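Local coordinates for protein ribosome biogenesis GTPase A (PDB 3CNL) that binds GTP and probably hydrolyses it during a late step of 50S ribosomal subunit assembly, at residues L94-L99 with N144-L149; R187-F192 with S203-D208. One frame throughout, in Å; residues are numbered along the deposited sequence.

Interaction 1. Residues L94-L99 with N144-L149; sequences LSFDRL and NGVKIL
F96 meets V146 and I148 through its ring, and each of the two aliphatic side chains crosses the phenylalanine side chain at about a right angle. V146 sits nearer the root of the ring. Its CG2 is 3.9 Å from F96 CD2 and also lies close to F96 CB and CG. I148 reaches farther out along the same side of the ring, where its CD1 comes to 4.0 Å from F96 CE2. Both methyls approach at a slant. Chi1 of F96 is -71°, which sets CG beside the backbone N and opposite the carbonyl carbon, and this brings the CD2-CE2 side of the ring to the two methyls. I148 has its CG1 branch turned in the same sense, and that branch carries CD1 to the ring. The position of the second methyl of V146, CG1, is uncertain. Within its own segment, F96 has L94 CB over one ring face.

The polar link between the segments runs through a water. It donates to R98 O at 2.6 Å and to N144 O at 2.7 Å, so two backbone carbonyls of neighbouring loops share one molecule. Within 94-99, D97 OD2 accepts from L99 N at 2.9 Å. This is an Asx turn, in the loop that leads to strand 101-106. The carboxylate is met from above its plane.

The contact joins the loop between helix 87-94 and strand 101-106 to the start of strand 147-154. F96 also touches V102 and residues T24 and V26 of strand 24-30. I148 touches V102 and F140, and both side chains touch L142. This is hydrophobic packing at the starts of strands 24-30, 101-106 and 147-154 of the sheet of the GTPase domain.

Interaction 2. Residues R187-F192 with S203-D208; sequences RAFEIF and SEFFED
The ring of F205 has F189 CE1 over one face, 3.3 Å above the plane and displaced toward the rim. At the edge of the same ring, in its plane, lies F206 CE1. The ring of F206 in turn has F205 CD2 over the centre of one face, 3.6 Å above it. F189, from the other helix, touches both rings. Its ring and that of F205 are inclined at 42°, with centroids 4.7 Å apart, so the pair is oblique. With F206 the arrangement is an offset edge-to-face pair: the edge of F206 points to the face of F189, and the planes stand at 67°. F206 CE2 does the touching there, 3.6 Å from F189 CD1.

The three phenylalanines form an aromatic cluster. F189 has CG anti to the backbone N (chi1 -179°), and this extends its ring across to the other helix. The CE1 and CZ end then reaches CB and CG of F205. F206 has CG beside its backbone N instead, and this swings its ring back to the CG and CD1 side of F189.

F231 of helix 224-236 meets both F205 and F206 edge-to-face and so extends the cluster. Away from the rings, R187 NH1 forms a salt bridge with E190 OE2 at 2.7 Å, and R187 NH2 pairs with D163.

Residues 187-192 and 203-208 therefore meet through carbon surfaces alone. Dispersion and ring electrostatics hold this buried contact, while the salt bridge of R187 and E190 stays within one helix.

Interaction 1 comes first along the chain and closes before interaction 2 opens. Their centres are 44 Å apart, their nearest atoms are about 27 Å apart, and they lie on opposite sides of the chain's centre. They share no helix or strand. Interaction 1 joins the loop before strand 101-106 to the start of strand 147-154, at the mixed sheet of the GTPase domain. Interaction 2 belongs to the helices that follow, 182-196 and 202-212, away from the annotated GTP-binding residues. The two contacts thus pack separate parts of the protein: one the sheet of the nucleotide-binding fold, the other the C-terminal helical part.

Interaction 1. Residues L94-L99 with N144-L149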
# COMPACT_ATOMS: atom_id res chain seq x y z
N LEU A 94 7.96 14.74 -7.40
CA LEU A 94 9.04 14.30 -6.51
C LEU A 94 10.10 15.39 -6.33
O LEU A 94 10.60 15.59 -5.21
CB LEU A 94 9.70 13.01 -7.03
CG LEU A 94 8.91 11.70 -6.92
CD1 LEU A 94 9.49 10.64 -7.88
CD2 LEU A 94 8.88 11.22 -5.45
N SER A 95 10.39 16.10 -7.42
CA SER A 95 11.41 17.17 -7.47
C SER A 95 12.64 16.90 -6.61
O SER A 95 12.89 17.57 -5.61
CB SER A 95 10.80 18.55 -7.21
OG SER A 95 10.24 19.07 -8.43
N PHE A 96 13.39 15.87 -7.01
CA PHE A 96 14.59 15.44 -6.31
C PHE A 96 15.71 16.46 -6.42
O PHE A 96 15.92 17.05 -7.48
CB PHE A 96 15.11 14.13 -6.91
CG PHE A 96 14.24 12.92 -6.61
CD1 PHE A 96 13.94 12.56 -5.30
CD2 PHE A 96 13.82 12.10 -7.65
CE1 PHE A 96 13.16 11.43 -5.02
CE2 PHE A 96 13.05 10.97 -7.39
CZ PHE A 96 12.73 10.63 -6.07
N ASP A 97 16.43 16.63 -5.32
CA ASP A 97 17.62 17.47 -5.25
C ASP A 97 18.70 16.89 -6.13
O ASP A 97 18.69 15.68 -6.38
CB ASP A 97 18.11 17.53 -3.80
CG ASP A 97 19.38 18.33 -3.65
OD1 ASP A 97 19.30 19.56 -3.77
OD2 ASP A 97 20.45 17.72 -3.43
N ARG A 98 19.62 17.73 -6.61
CA ARG A 98 20.72 17.30 -7.49
C ARG A 98 21.58 16.19 -6.89
O ARG A 98 22.08 15.31 -7.61
CB ARG A 98 21.63 18.49 -7.91
CG ARG A 98 22.27 19.24 -6.75
CD ARG A 98 23.39 20.21 -7.16
NE ARG A 98 23.98 20.83 -5.97
CZ ARG A 98 24.93 21.77 -5.97
NH1 ARG A 98 25.39 22.26 -4.82
NH2 ARG A 98 25.42 22.24 -7.12
N LEU A 99 21.76 16.21 -5.59
CA LEU A 99 22.60 15.21 -4.93
C LEU A 99 21.85 13.95 -4.49
O LEU A 99 22.44 13.10 -3.83
CB LEU A 99 23.28 15.83 -3.69
CG LEU A 99 24.21 17.00 -3.95
CD1 LEU A 99 25.01 17.20 -2.68
CD2 LEU A 99 25.12 16.71 -5.18
N ASN A 144 18.94 14.32 -15.15
CA ASN A 144 19.70 15.31 -14.37
C ASN A 144 20.75 14.75 -13.39
O ASN A 144 21.31 15.49 -12.58
CB ASN A 144 18.73 16.22 -13.60
CG ASN A 144 17.99 15.50 -12.46
OD1 ASN A 144 17.27 16.15 -11.70
ND2 ASN A 144 18.15 14.18 -12.33
N GLY A 145 21.00 13.45 -13.45
CA GLY A 145 22.01 12.83 -12.57
C GLY A 145 21.53 12.14 -11.30
O GLY A 145 22.28 11.33 -10.74
N VAL A 146 20.32 12.44 -10.83
CA VAL A 146 19.88 11.77 -9.59
C VAL A 146 19.85 10.23 -9.69
O VAL A 146 19.45 9.67 -10.72
CB VAL A 146 18.61 12.39 -8.86
CG1 VAL A 146 18.08 13.64 -9.50
CG2 VAL A 146 17.52 11.32 -8.54
N LYS A 147 20.35 9.57 -8.64
CA LYS A 147 20.48 8.12 -8.65
C LYS A 147 19.34 7.47 -7.88
O LYS A 147 19.03 7.88 -6.76
CB LYS A 147 21.82 7.73 -8.01
CG LYS A 147 23.01 7.83 -8.94
CD LYS A 147 24.27 7.42 -8.23
CE LYS A 147 25.46 7.51 -9.16
NZ LYS A 147 25.72 8.93 -9.56
N ILE A 148 18.71 6.45 -8.48
CA ILE A 148 17.68 5.66 -7.79
C ILE A 148 18.02 4.16 -7.77
O ILE A 148 18.31 3.59 -8.83
CB ILE A 148 16.25 5.96 -8.36
CG1 ILE A 148 15.98 7.48 -8.30
CG2 ILE A 148 15.16 5.20 -7.56
CD1 ILE A 148 14.93 8.00 -9.26
N LEU A 149 18.06 3.54 -6.58
CA LEU A 149 18.25 2.08 -6.46
C LEU A 149 17.18 1.32 -7.23
O LEU A 149 15.99 1.61 -7.08
CB LEU A 149 18.23 1.63 -4.99
CG LEU A 149 19.45 1.97 -4.14
CD1 LEU A 149 19.21 1.67 -2.69
CD2 LEU A 149 20.68 1.21 -4.64
O HOH W 1 22.39 15.08 -10.16

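Interaction 2. Residues R187-F192 with S203-D208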
# COMPACT_ATOMS: atom_id res chain seq x y z
N ARG A 187 -13.51 -7.82 10.84
CA ARG A 187 -13.07 -6.41 10.95
C ARG A 187 -12.89 -5.79 9.56
O ARG A 187 -13.35 -4.69 9.29
CB ARG A 187 -11.71 -6.36 11.65
CG ARG A 187 -11.46 -5.23 12.64
CD ARG A 187 -11.36 -3.81 12.14
NE ARG A 187 -12.60 -3.10 12.38
CZ ARG A 187 -12.80 -1.78 12.33
NH1 ARG A 187 -14.02 -1.31 12.53
NH2 ARG A 187 -11.81 -0.93 12.09
N ALA A 188 -12.15 -6.48 8.71
CA ALA A 188 -11.93 -6.02 7.33
C ALA A 188 -13.24 -5.83 6.59
O ALA A 188 -13.41 -4.84 5.89
CB ALA A 188 -11.05 -7.01 6.58
N PHE A 189 -14.15 -6.79 6.71
CA PHE A 189 -15.47 -6.64 6.07
C PHE A 189 -16.22 -5.44 6.66
O PHE A 189 -16.79 -4.64 5.92
CB PHE A 189 -16.31 -7.94 6.17
CG PHE A 189 -17.65 -7.82 5.52
CD1 PHE A 189 -17.75 -7.71 4.13
CD2 PHE A 189 -18.82 -7.77 6.28
CE1 PHE A 189 -19.01 -7.56 3.51
CE2 PHE A 189 -20.07 -7.63 5.67
CZ PHE A 189 -20.16 -7.54 4.30
N GLU A 190 -16.19 -5.28 7.98
CA GLU A 190 -16.83 -4.13 8.65
C GLU A 190 -16.31 -2.79 8.08
O GLU A 190 -17.09 -1.89 7.75
CB GLU A 190 -16.58 -4.21 10.16
CG GLU A 190 -17.20 -3.09 10.97
CD GLU A 190 -17.02 -3.32 12.47
OE1 GLU A 190 -18.04 -3.58 13.15
OE2 GLU A 190 -15.88 -3.28 12.96
N ILE A 191 -14.99 -2.68 7.95
CA ILE A 191 -14.36 -1.48 7.39
C ILE A 191 -14.82 -1.27 5.96
O ILE A 191 -15.23 -0.16 5.59
CB ILE A 191 -12.81 -1.55 7.46
CG1 ILE A 191 -12.34 -1.59 8.90
CG2 ILE A 191 -12.17 -0.34 6.71
CD1 ILE A 191 -10.91 -2.09 9.04
N PHE A 192 -14.79 -2.35 5.16
CA PHE A 192 -15.29 -2.29 3.81
C PHE A 192 -16.76 -1.84 3.77
O PHE A 192 -17.12 -0.87 3.07
CB PHE A 192 -15.12 -3.64 3.10
CG PHE A 192 -15.69 -3.65 1.72
CD1 PHE A 192 -15.02 -3.04 0.68
CD2 PHE A 192 -16.95 -4.23 1.47
CE1 PHE A 192 -15.55 -3.02 -0.60
CE2 PHE A 192 -17.50 -4.22 0.20
CZ PHE A 192 -16.80 -3.62 -0.84
N SER A 203 -21.46 -13.32 7.46
CA SER A 203 -21.81 -14.66 7.03
C SER A 203 -22.68 -14.68 5.78
O SER A 203 -22.40 -15.45 4.85
CB SER A 203 -22.49 -15.42 8.18
OG SER A 203 -21.50 -15.74 9.16
N GLU A 204 -23.70 -13.83 5.73
CA GLU A 204 -24.58 -13.75 4.57
C GLU A 204 -23.87 -13.21 3.34
O GLU A 204 -24.10 -13.68 2.22
CB GLU A 204 -25.77 -12.85 4.85
CG GLU A 204 -26.84 -13.43 5.79
CD GLU A 204 -27.91 -12.41 6.14
OE1 GLU A 204 -28.21 -11.54 5.30
OE2 GLU A 204 -28.45 -12.46 7.27
N PHE A 205 -23.03 -12.18 3.53
CA PHE A 205 -22.32 -11.58 2.41
C PHE A 205 -21.43 -12.60 1.70
O PHE A 205 -21.44 -12.69 0.47
CB PHE A 205 -21.49 -10.36 2.86
CG PHE A 205 -20.78 -9.69 1.72
CD1 PHE A 205 -21.41 -8.68 1.00
CD2 PHE A 205 -19.50 -10.10 1.33
CE1 PHE A 205 -20.74 -8.06 -0.08
CE2 PHE A 205 -18.85 -9.51 0.26
CZ PHE A 205 -19.47 -8.48 -0.45
N PHE A 206 -20.67 -13.36 2.47
CA PHE A 206 -19.71 -14.31 1.89
C PHE A 206 -20.27 -15.63 1.40
O PHE A 206 -19.69 -16.27 0.53
CB PHE A 206 -18.52 -14.50 2.83
CG PHE A 206 -17.64 -13.29 2.87
CD1 PHE A 206 -16.78 -13.02 1.81
CD2 PHE A 206 -17.76 -12.36 3.91
CE1 PHE A 206 -16.00 -11.88 1.80
CE2 PHE A 206 -16.98 -11.20 3.91
CZ PHE A 206 -16.09 -10.97 2.86
N GLU A 207 -21.43 -16.03 1.93
CA GLU A 207 -22.15 -17.16 1.33
C GLU A 207 -22.67 -16.71 -0.04
O GLU A 207 -22.49 -17.40 -1.05
CB GLU A 207 -23.27 -17.64 2.26
CG GLU A 207 -23.61 -19.13 2.12
CD GLU A 207 -24.93 -19.35 1.42
OE1 GLU A 207 -25.32 -20.53 1.21
OE2 GLU A 207 -25.57 -18.34 1.07
N ASP A 208 -23.28 -15.53 -0.10
CA ASP A 208 -23.75 -14.99 -1.37
C ASP A 208 -22.64 -14.76 -2.43
O ASP A 208 -22.83 -15.08 -3.60
CB ASP A 208 -24.52 -13.70 -1.15
CG ASP A 208 -24.88 -13.03 -2.45
OD1 ASP A 208 -25.63 -13.64 -3.23
OD2 ASP A 208 -24.41 -11.90 -2.69